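Local coordinates for HIAXHD3 (PDB 3ZXK), which probably removes arabinofuranose side chains from xylan as a family 43 glycoside hydrolase, a scaffold used for engineering added endo-xylanase activity, at residues A[18-22]-A[262-266]; A[234-240]-A[296-300]; A[27-31]-A[44-50]. The contacts are given in a common frame with arbitrary orientation. Numbering follows the deposited sequence.

Contact 1. Residues A[18-22]-A[262-266]; sequences PALEV and YVAFM
This is a buried apolar contact between two blades of the family 43 catalytic domain, in which the start of strand 21-25, with the turn before it, faces strand 260-267 of another sheet. The backbones do not pair: the nearest CA atoms stay 7.0 Å (P18 to F265), 7.7 Å (L20 to A264) and 7.5 Å (V22 to V263) apart, and side chains fill the gap. Segment 262-266 is extended throughout. In 18-22, A19 takes a left-handed conformation (phi 56°, psi 41°) before the chain straightens into the strand at E21. L20, with chi1 near 70° (p), points at the opposite strand, where its CD2 lies 3.7 Å from V263 CG1 and 4.2 Å from F265 CD2, at the edge of that ring, and its CD1 is 3.6 Å from V263 O. Blades placed around a central axis, with side-chain contacts between neighbours, make up the five-bladed beta-propeller of this family, whose substrate pocket lies on that axis. F265 belongs to the pocket and touches the bound arabinofuranose. A chi1 of 55° (p) brings F265 CE2 to 3.3 Å from A19 N. H248 and R273 also meet its ring. V22 CG2 rests 4.0 Å from V263 CG2. The E21 carboxylate forms a salt bridge with R89.

Contact 2. Residues A[234-240]-A[296-300]; sequences VSRIQGP and GRWGT
G296 enters with positive phi (77°), and its carbonyl accepts from a water, G296 O lying 2.8 Å from the water oxygen; the same water accepts from Q238 N at 2.9 Å, bridging the two loops. G296 O is also 3.8 Å from I237 CG1. At R297 the backbone extends, its CA lying 5.0 Å from that of Q238, and the side chain (chi1 m, chi2 t) folds back so that one guanidinium face lies over Q238 CB, 3.6 Å from NH1, and over G239 N, 3.7 Å from NH2. W298 follows with the one direct hydrogen bond, W298 N to Q238 O at 2.8 Å. Its indole (chi1 t, chi2 -61°) makes three apolar contacts: I237 CG2 is 4.1 Å from W298 CE3, at the ring edge, V234 CG1 is 4.2 Å from W298 CZ3, and P240 CD is 3.6 Å from W298 CD1. Opposite W298, G239 has phi 83°, and a CB there would clash with W298 O. G299 adds its carbonyl, G299 O being 3.4 Å from P240 CB; the peptide bond before this proline is cis. T300 CG2 lies 3.7 Å from P240 O. The loop after strand 234-235 thus runs alongside irregular 296-300 in the same direction, joined by one direct backbone hydrogen bond, a water bridge and side-chain packing. The W298 ring passes from them onto another blade of the propeller, touching Y262 and A264 of strand 260-267 and V276 and A278 of strand 273-282, while V234 pairs through its backbone with E214 of strand 213-219.

Contact 3. Residues A[27-31]-A[44-50]; sequences SVFYY and VLKSYDL
Two CH-pi contacts on one face of an antiparallel strand pair stand out: L50 CG sits 3.7 Å from the centroid of the F29 ring, almost on its normal, and L45 CD1 lies 4.0 Å from that of Y31. L50 reaches F29 because the chain leaves the strand at Y48, turns through D49 and is left-handed at L50 (phi 67°, psi 4°). S47 OG accepts from D49 N at 3.1 Å, forming an ST turn, and also hydrogen-bonds to H52 O. Strands 28-31 and 44-47 run at 154°, their axes 4.6 Å apart. F29 with S47 and Y31 with L45 are hydrogen-bonded pairs: F29 N to S47 O 2.8 Å, S47 N to F29 O 3.0 Å, Y31 N to L45 O 2.9 Å, L45 N to Y31 O 2.8 Å. Between them Y30 and K46 form a non-hydrogen-bonded pair with side chains on the other face, where K46 NZ hydrogen-bonds to Y48 OH (3.1 Å) and makes salt bridges with E123 and E314; Y48 OH also hydrogen-bonds to E123. These are the middle strands of a four-stranded propeller blade, flanked by strands 21-25 and 54-58, and V253 of strand 250-254 packs against F29 and L50.

All three contacts belong to the propeller domain. Contact 3 lies within one blade. Contact 1 joins that blade to the sheet of strand 260-267; the centres of contacts 1 and 3 are about 13 Å apart, and L20 CD2 meets Y31 OH at 3.3 Å. Contact 2 lies on the far side of strand 260-267, its centre about 15 Å from that of contact 1, with W298 CH2 3.4 Å from Y262 CD2. Along the chain, contact 3 falls between the segments of contact 1, whereas those of contacts 1 and 2 alternate, so contact 1 brings an early and a late blade side by side at the arabinofuranose site, with contacts 2 and 3, which do not touch, farther out.

Contact 1. Residues A[18-22]-A[262-266]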
loop_
_atom_site.group_PDB
_atom_site.type_symbol
_atom_site.label_atom_id
_atom_site.label_comp_id
_atom_site.label_asym_id
_atom_site.label_seq_id
_atom_site.Cartn_x
_atom_site.Cartn_y
_atom_site.Cartn_z
ATOM N N PRO A 18 -4.711 0.787 -0.229
ATOM C CA PRO A 18 -5.938 0.644 -1.018
ATOM C C PRO A 18 -6.408 -0.780 -1.227
ATOM O O PRO A 18 -5.656 -1.737 -0.969
ATOM C CB PRO A 18 -5.525 1.182 -2.392
ATOM C CG PRO A 18 -4.075 0.846 -2.476
ATOM C CD PRO A 18 -3.567 1.140 -1.086
ATOM N N ALA A 19 -7.651 -0.910 -1.708
ATOM C CA ALA A 19 -8.242 -2.209 -2.080
ATOM C C ALA A 19 -8.226 -3.235 -0.953
ATOM O O ALA A 19 -7.988 -4.424 -1.165
ATOM C CB ALA A 19 -7.602 -2.773 -3.347
ATOM N N LEU A 20 -8.534 -2.771 0.247
ATOM C CA LEU A 20 -8.360 -3.576 1.442
ATOM C C LEU A 20 -9.271 -4.797 1.476
ATOM O O LEU A 20 -10.401 -4.753 0.974
ATOM C CB LEU A 20 -8.518 -2.699 2.692
ATOM C CG LEU A 20 -9.924 -2.174 3.015
ATOM C CD1 LEU A 20 -10.648 -3.130 3.967
ATOM C CD2 LEU A 20 -9.847 -0.772 3.610
ATOM N N GLU A 21 -8.730 -5.870 2.048
ATOM C CA GLU A 21 -9.491 -7.050 2.494
ATOM C C GLU A 21 -9.267 -7.118 3.996
ATOM O O GLU A 21 -8.133 -6.997 4.418
ATOM C CB GLU A 21 -8.919 -8.334 1.843
ATOM C CG GLU A 21 -9.462 -9.664 2.414
ATOM C CD GLU A 21 -10.666 -10.209 1.662
ATOM O OE1 GLU A 21 -10.601 -10.382 0.423
ATOM O OE2 GLU A 21 -11.687 -10.477 2.322
ATOM N N VAL A 22 -10.322 -7.298 4.798
ATOM C CA VAL A 22 -10.165 -7.451 6.256
ATOM C C VAL A 22 -10.842 -8.727 6.736
ATOM O O VAL A 22 -11.905 -9.102 6.237
ATOM C CB VAL A 22 -10.765 -6.275 7.081
ATOM C CG1 VAL A 22 -9.819 -5.079 7.192
ATOM C CG2 VAL A 22 -12.168 -5.884 6.600
ATOM N N TYR A 262 -17.884 -2.140 8.901
ATOM C CA TYR A 262 -17.560 -1.948 7.478
ATOM C C TYR A 262 -16.256 -1.119 7.439
ATOM O O TYR A 262 -16.181 -0.011 8.027
ATOM C CB TYR A 262 -18.739 -1.272 6.745
ATOM C CG TYR A 262 -18.485 -0.937 5.287
ATOM C CD1 TYR A 262 -17.604 -1.701 4.501
ATOM C CD2 TYR A 262 -19.110 0.163 4.687
ATOM C CE1 TYR A 262 -17.368 -1.391 3.172
ATOM C CE2 TYR A 262 -18.869 0.487 3.380
ATOM C CZ TYR A 262 -17.988 -0.264 2.631
ATOM O OH TYR A 262 -17.779 0.107 1.317
ATOM N N VAL A 263 -15.229 -1.676 6.806
ATOM C CA VAL A 263 -13.950 -0.967 6.648
ATOM C C VAL A 263 -13.895 -0.589 5.181
ATOM O O VAL A 263 -13.758 -1.449 4.319
ATOM C CB VAL A 263 -12.718 -1.836 7.009
ATOM C CG1 VAL A 263 -11.454 -1.004 6.939
ATOM C CG2 VAL A 263 -12.870 -2.403 8.410
ATOM N N ALA A 264 -14.023 0.698 4.900
ATOM C CA ALA A 264 -14.004 1.177 3.500
ATOM C C ALA A 264 -12.753 2.017 3.296
ATOM O O ALA A 264 -11.975 2.196 4.244
ATOM C CB ALA A 264 -15.259 2.005 3.179
ATOM N N PHE A 265 -12.511 2.548 2.096
ATOM C CA PHE A 265 -11.477 3.573 2.037
ATOM C C PHE A 265 -11.968 4.810 1.326
ATOM O O PHE A 265 -12.989 4.773 0.607
ATOM C CB PHE A 265 -10.146 3.061 1.406
ATOM C CG PHE A 265 -10.318 2.461 0.047
ATOM C CD1 PHE A 265 -10.358 3.281 -1.085
ATOM C CD2 PHE A 265 -10.445 1.074 -0.107
ATOM C CE1 PHE A 265 -10.521 2.729 -2.354
ATOM C CE2 PHE A 265 -10.590 0.528 -1.363
ATOM C CZ PHE A 265 -10.625 1.345 -2.483
ATOM N N MET A 266 -11.233 5.902 1.555
ATOM C CA MET A 266 -11.480 7.224 0.980
ATOM C C MET A 266 -10.435 7.504 -0.100
ATOM O O MET A 266 -9.277 7.079 0.052
ATOM C CB MET A 266 -11.305 8.299 2.063
ATOM C CG MET A 266 -12.175 8.141 3.303
ATOM S SD MET A 266 -13.952 8.283 2.987
ATOM C CE MET A 266 -14.112 9.937 2.300
#

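Contact 2. Residues A[234-240]-A[296-300]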
loop_
_atom_site.group_PDB
_atom_site.type_symbol
_atom_site.label_atom_id
_atom_site.label_comp_id
_atom_site.label_asym_id
_atom_site.label_seq_id
_atom_site.Cartn_x
_atom_site.Cartn_y
_atom_site.Cartn_z
ATOM N N VAL A 234 -23.748 1.766 0.903
ATOM C CA VAL A 234 -23.580 3.217 0.921
ATOM C C VAL A 234 -23.667 3.729 -0.498
ATOM O O VAL A 234 -23.252 3.054 -1.449
ATOM C CB VAL A 234 -22.246 3.719 1.530
ATOM C CG1 VAL A 234 -22.132 3.407 3.020
ATOM C CG2 VAL A 234 -21.046 3.250 0.710
ATOM N N SER A 235 -24.175 4.942 -0.654
ATOM C CA SER A 235 -24.134 5.569 -1.976
ATOM C C SER A 235 -23.975 7.048 -1.791
ATOM O O SER A 235 -24.871 7.720 -1.233
ATOM C CB SER A 235 -25.390 5.249 -2.781
ATOM O OG SER A 235 -25.321 5.840 -4.073
ATOM N N ARG A 236 -22.814 7.541 -2.215
ATOM C CA ARG A 236 -22.458 8.962 -2.117
ATOM C C ARG A 236 -22.687 9.460 -0.690
ATOM O O ARG A 236 -23.210 10.553 -0.485
ATOM C CB ARG A 236 -23.251 9.791 -3.139
ATOM C CG ARG A 236 -23.000 9.338 -4.584
ATOM C CD ARG A 236 -23.664 10.236 -5.637
ATOM N NE ARG A 236 -23.025 11.553 -5.701
ATOM C CZ ARG A 236 -21.915 11.830 -6.376
ATOM N NH1 ARG A 236 -21.281 10.881 -7.064
ATOM N NH2 ARG A 236 -21.425 13.071 -6.348
ATOM N N ILE A 237 -22.314 8.638 0.297
ATOM C CA ILE A 237 -22.410 9.041 1.713
ATOM C C ILE A 237 -21.425 10.187 2.016
ATOM O O ILE A 237 -20.324 10.220 1.482
ATOM C CB ILE A 237 -22.183 7.846 2.667
ATOM C CG1 ILE A 237 -22.785 8.123 4.055
ATOM C CG2 ILE A 237 -20.703 7.456 2.726
ATOM C CD1 ILE A 237 -22.801 6.895 4.952
ATOM N N GLN A 238 -21.847 11.143 2.841
ATOM C CA GLN A 238 -20.970 12.234 3.260
ATOM C C GLN A 238 -20.156 11.837 4.492
ATOM O O GLN A 238 -20.639 11.059 5.314
ATOM C CB GLN A 238 -21.781 13.513 3.522
ATOM C CG GLN A 238 -22.418 14.117 2.277
ATOM C CD GLN A 238 -21.394 14.651 1.277
ATOM O OE1 GLN A 238 -20.391 15.266 1.659
ATOM N NE2 GLN A 238 -21.648 14.427 -0.016
ATOM N N GLY A 239 -18.939 12.376 4.610
ATOM C CA GLY A 239 -18.027 12.057 5.724
ATOM C C GLY A 239 -17.247 10.766 5.494
ATOM O O GLY A 239 -17.519 10.025 4.568
ATOM N N PRO A 240 -16.280 10.477 6.360
ATOM C CA PRO A 240 -15.981 11.253 7.546
ATOM C C PRO A 240 -14.853 12.267 7.347
ATOM O O PRO A 240 -14.408 12.881 8.317
ATOM C CB PRO A 240 -15.527 10.166 8.530
ATOM C CG PRO A 240 -14.779 9.208 7.646
ATOM C CD PRO A 240 -15.621 9.153 6.390
ATOM N N GLY A 296 -26.799 11.414 9.314
ATOM C CA GLY A 296 -26.731 10.524 8.158
ATOM C C GLY A 296 -25.371 10.449 7.480
ATOM O O GLY A 296 -25.252 9.909 6.394
ATOM N N ARG A 297 -24.347 10.977 8.132
ATOM C CA ARG A 297 -22.988 10.913 7.612
ATOM C C ARG A 297 -22.268 9.677 8.142
ATOM O O ARG A 297 -22.665 9.097 9.148
ATOM C CB ARG A 297 -22.207 12.170 8.001
ATOM C CG ARG A 297 -22.844 13.461 7.528
ATOM C CD ARG A 297 -22.174 14.679 8.149
ATOM N NE ARG A 297 -20.834 14.870 7.599
ATOM C CZ ARG A 297 -20.552 15.607 6.521
ATOM N NH1 ARG A 297 -21.517 16.235 5.858
ATOM N NH2 ARG A 297 -19.295 15.708 6.105
ATOM N N TRP A 298 -21.226 9.265 7.436
ATOM C CA TRP A 298 -20.253 8.341 7.990
ATOM C C TRP A 298 -19.587 9.081 9.112
ATOM O O TRP A 298 -18.986 10.137 8.908
ATOM C CB TRP A 298 -19.244 7.951 6.921
ATOM C CG TRP A 298 -18.359 6.798 7.310
ATOM C CD1 TRP A 298 -17.467 6.716 8.378
ATOM C CD2 TRP A 298 -18.236 5.534 6.606
ATOM N NE1 TRP A 298 -16.837 5.497 8.385
ATOM C CE2 TRP A 298 -17.239 4.752 7.322
ATOM C CE3 TRP A 298 -18.825 4.994 5.465
ATOM C CZ2 TRP A 298 -16.894 3.451 6.926
ATOM C CZ3 TRP A 298 -18.477 3.699 5.070
ATOM C CH2 TRP A 298 -17.534 2.946 5.783
ATOM N N GLY A 299 -19.717 8.563 10.319
ATOM C CA GLY A 299 -19.328 9.316 11.509
ATOM C C GLY A 299 -17.837 9.557 11.640
ATOM O O GLY A 299 -17.013 8.726 11.246
ATOM N N THR A 300 -17.488 10.700 12.219
ATOM C CA THR A 300 -16.080 11.005 12.493
ATOM C C THR A 300 -15.540 10.211 13.689
ATOM O O THR A 300 -14.343 9.923 13.770
ATOM C CB THR A 300 -15.882 12.520 12.706
ATOM O OG1 THR A 300 -16.697 12.940 13.793
ATOM C CG2 THR A 300 -16.298 13.294 11.456
HETATM O O HOH W 1 -24.497 11.225 4.057
#

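Contact 3. Residues A[27-31]-A[44-50]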
loop_
_atom_site.group_PDB
_atom_site.type_symbol
_atom_site.label_atom_id
_atom_site.label_comp_id
_atom_site.label_asym_id
_atom_site.label_seq_id
_atom_site.Cartn_x
_atom_site.Cartn_y
_atom_site.Cartn_z
ATOM N N SER A 27 -8.540 -13.270 18.203
ATOM C CA SER A 27 -8.439 -11.910 18.725
ATOM C C SER A 27 -7.785 -10.893 17.773
ATOM O O SER A 27 -7.674 -9.709 18.091
ATOM C CB SER A 27 -7.676 -11.948 20.057
ATOM O OG SER A 27 -8.391 -12.751 20.962
ATOM N N VAL A 28 -7.380 -11.340 16.589
ATOM C CA VAL A 28 -6.571 -10.507 15.709
ATOM C C VAL A 28 -7.280 -10.223 14.391
ATOM O O VAL A 28 -7.842 -11.134 13.768
ATOM C CB VAL A 28 -5.192 -11.161 15.396
ATOM C CG1 VAL A 28 -4.383 -10.214 14.519
ATOM C CG2 VAL A 28 -4.450 -11.496 16.684
ATOM N N PHE A 29 -7.240 -8.963 13.977
ATOM C CA PHE A 29 -7.746 -8.583 12.649
ATOM C C PHE A 29 -6.561 -8.421 11.715
ATOM O O PHE A 29 -5.518 -7.858 12.090
ATOM C CB PHE A 29 -8.470 -7.242 12.697
ATOM C CG PHE A 29 -9.633 -7.205 13.637
ATOM C CD1 PHE A 29 -10.909 -7.615 13.198
ATOM C CD2 PHE A 29 -9.497 -6.728 14.942
ATOM C CE1 PHE A 29 -12.011 -7.571 14.047
ATOM C CE2 PHE A 29 -10.614 -6.686 15.800
ATOM C CZ PHE A 29 -11.867 -7.104 15.346
ATOM N N TYR A 30 -6.739 -8.862 10.482
ATOM C CA TYR A 30 -5.734 -8.744 9.420
ATOM C C TYR A 30 -6.297 -7.962 8.248
ATOM O O TYR A 30 -7.482 -8.050 7.969
ATOM C CB TYR A 30 -5.253 -10.125 8.961
ATOM C CG TYR A 30 -4.426 -10.826 10.009
ATOM C CD1 TYR A 30 -3.104 -10.444 10.255
ATOM C CD2 TYR A 30 -4.980 -11.841 10.783
ATOM C CE1 TYR A 30 -2.358 -11.072 11.232
ATOM C CE2 TYR A 30 -4.242 -12.482 11.764
ATOM C CZ TYR A 30 -2.939 -12.105 11.959
ATOM O OH TYR A 30 -2.189 -12.698 12.929
ATOM N N TYR A 31 -5.439 -7.207 7.578
ATOM C CA TYR A 31 -5.835 -6.256 6.512
ATOM C C TYR A 31 -4.796 -6.436 5.434
ATOM O O TYR A 31 -3.590 -6.359 5.710
ATOM C CB TYR A 31 -5.711 -4.865 7.125
ATOM C CG TYR A 31 -5.998 -3.619 6.314
ATOM C CD1 TYR A 31 -5.346 -3.349 5.104
ATOM C CD2 TYR A 31 -6.857 -2.655 6.831
ATOM C CE1 TYR A 31 -5.563 -2.153 4.419
ATOM C CE2 TYR A 31 -7.083 -1.475 6.142
ATOM C CZ TYR A 31 -6.440 -1.222 4.961
ATOM O OH TYR A 31 -6.735 -0.016 4.365
ATOM N N VAL A 44 0.415 -6.958 4.659
ATOM C CA VAL A 44 -0.558 -7.391 5.656
ATOM C C VAL A 44 -0.343 -6.542 6.909
ATOM O O VAL A 44 0.790 -6.462 7.421
ATOM C CB VAL A 44 -0.401 -8.881 6.036
ATOM C CG1 VAL A 44 -1.467 -9.320 7.030
ATOM C CG2 VAL A 44 -0.514 -9.770 4.795
ATOM N N LEU A 45 -1.428 -5.927 7.374
ATOM C CA LEU A 45 -1.443 -5.200 8.641
ATOM C C LEU A 45 -2.219 -5.975 9.672
ATOM O O LEU A 45 -3.112 -6.779 9.338
ATOM C CB LEU A 45 -2.048 -3.802 8.479
ATOM C CG LEU A 45 -1.639 -2.982 7.235
ATOM C CD1 LEU A 45 -2.524 -1.744 7.159
ATOM C CD2 LEU A 45 -0.175 -2.600 7.298
ATOM N N LYS A 46 -1.883 -5.724 10.936
ATOM C CA LYS A 46 -2.492 -6.402 12.056
ATOM C C LYS A 46 -3.059 -5.367 13.033
ATOM O O LYS A 46 -2.463 -4.290 13.230
ATOM C CB LYS A 46 -1.403 -7.222 12.734
ATOM C CG LYS A 46 -1.663 -7.649 14.142
ATOM C CD LYS A 46 -0.468 -8.356 14.735
ATOM C CE LYS A 46 -0.901 -8.989 16.045
ATOM N NZ LYS A 46 0.189 -9.789 16.651
ATOM N N SER A 47 -4.198 -5.704 13.629
ATOM C CA SER A 47 -4.834 -4.898 14.675
ATOM C C SER A 47 -5.570 -5.761 15.680
ATOM O O SER A 47 -6.023 -6.826 15.344
ATOM C CB SER A 47 -5.850 -3.931 14.072
ATOM O OG SER A 47 -6.346 -3.085 15.083
ATOM N N TYR A 48 -5.739 -5.244 16.887
ATOM C CA TYR A 48 -6.563 -5.910 17.888
ATOM C C TYR A 48 -7.930 -5.244 18.029
ATOM O O TYR A 48 -8.824 -5.782 18.695
ATOM C CB TYR A 48 -5.851 -5.957 19.241
ATOM C CG TYR A 48 -4.612 -6.800 19.259
ATOM C CD1 TYR A 48 -4.694 -8.190 19.309
ATOM C CD2 TYR A 48 -3.329 -6.207 19.227
ATOM C CE1 TYR A 48 -3.532 -8.967 19.348
ATOM C CE2 TYR A 48 -2.171 -6.982 19.259
ATOM C CZ TYR A 48 -2.288 -8.356 19.311
ATOM O OH TYR A 48 -1.151 -9.133 19.348
ATOM N N ASP A 49 -8.102 -4.087 17.379
ATOM C CA ASP A 49 -9.309 -3.286 17.565
ATOM C C ASP A 49 -9.885 -2.631 16.310
ATOM O O ASP A 49 -10.833 -1.885 16.441
ATOM C CB ASP A 49 -9.058 -2.208 18.646
ATOM C CG ASP A 49 -7.906 -1.259 18.293
ATOM O OD1 ASP A 49 -7.364 -1.341 17.164
ATOM O OD2 ASP A 49 -7.520 -0.449 19.169
ATOM N N LEU A 50 -9.353 -2.967 15.128
ATOM C CA LEU A 50 -9.711 -2.334 13.839
ATOM C C LEU A 50 -9.292 -0.890 13.710
ATOM O O LEU A 50 -9.535 -0.259 12.669
ATOM C CB LEU A 50 -11.207 -2.474 13.500
ATOM C CG LEU A 50 -11.754 -3.856 13.189
ATOM C CD1 LEU A 50 -13.266 -3.819 13.060
ATOM C CD2 LEU A 50 -11.130 -4.376 11.908
HETATM O O HOH W 2 -8.775 -8.092 19.987
HETATM O O HOH W 3 0.197 -11.824 14.293
#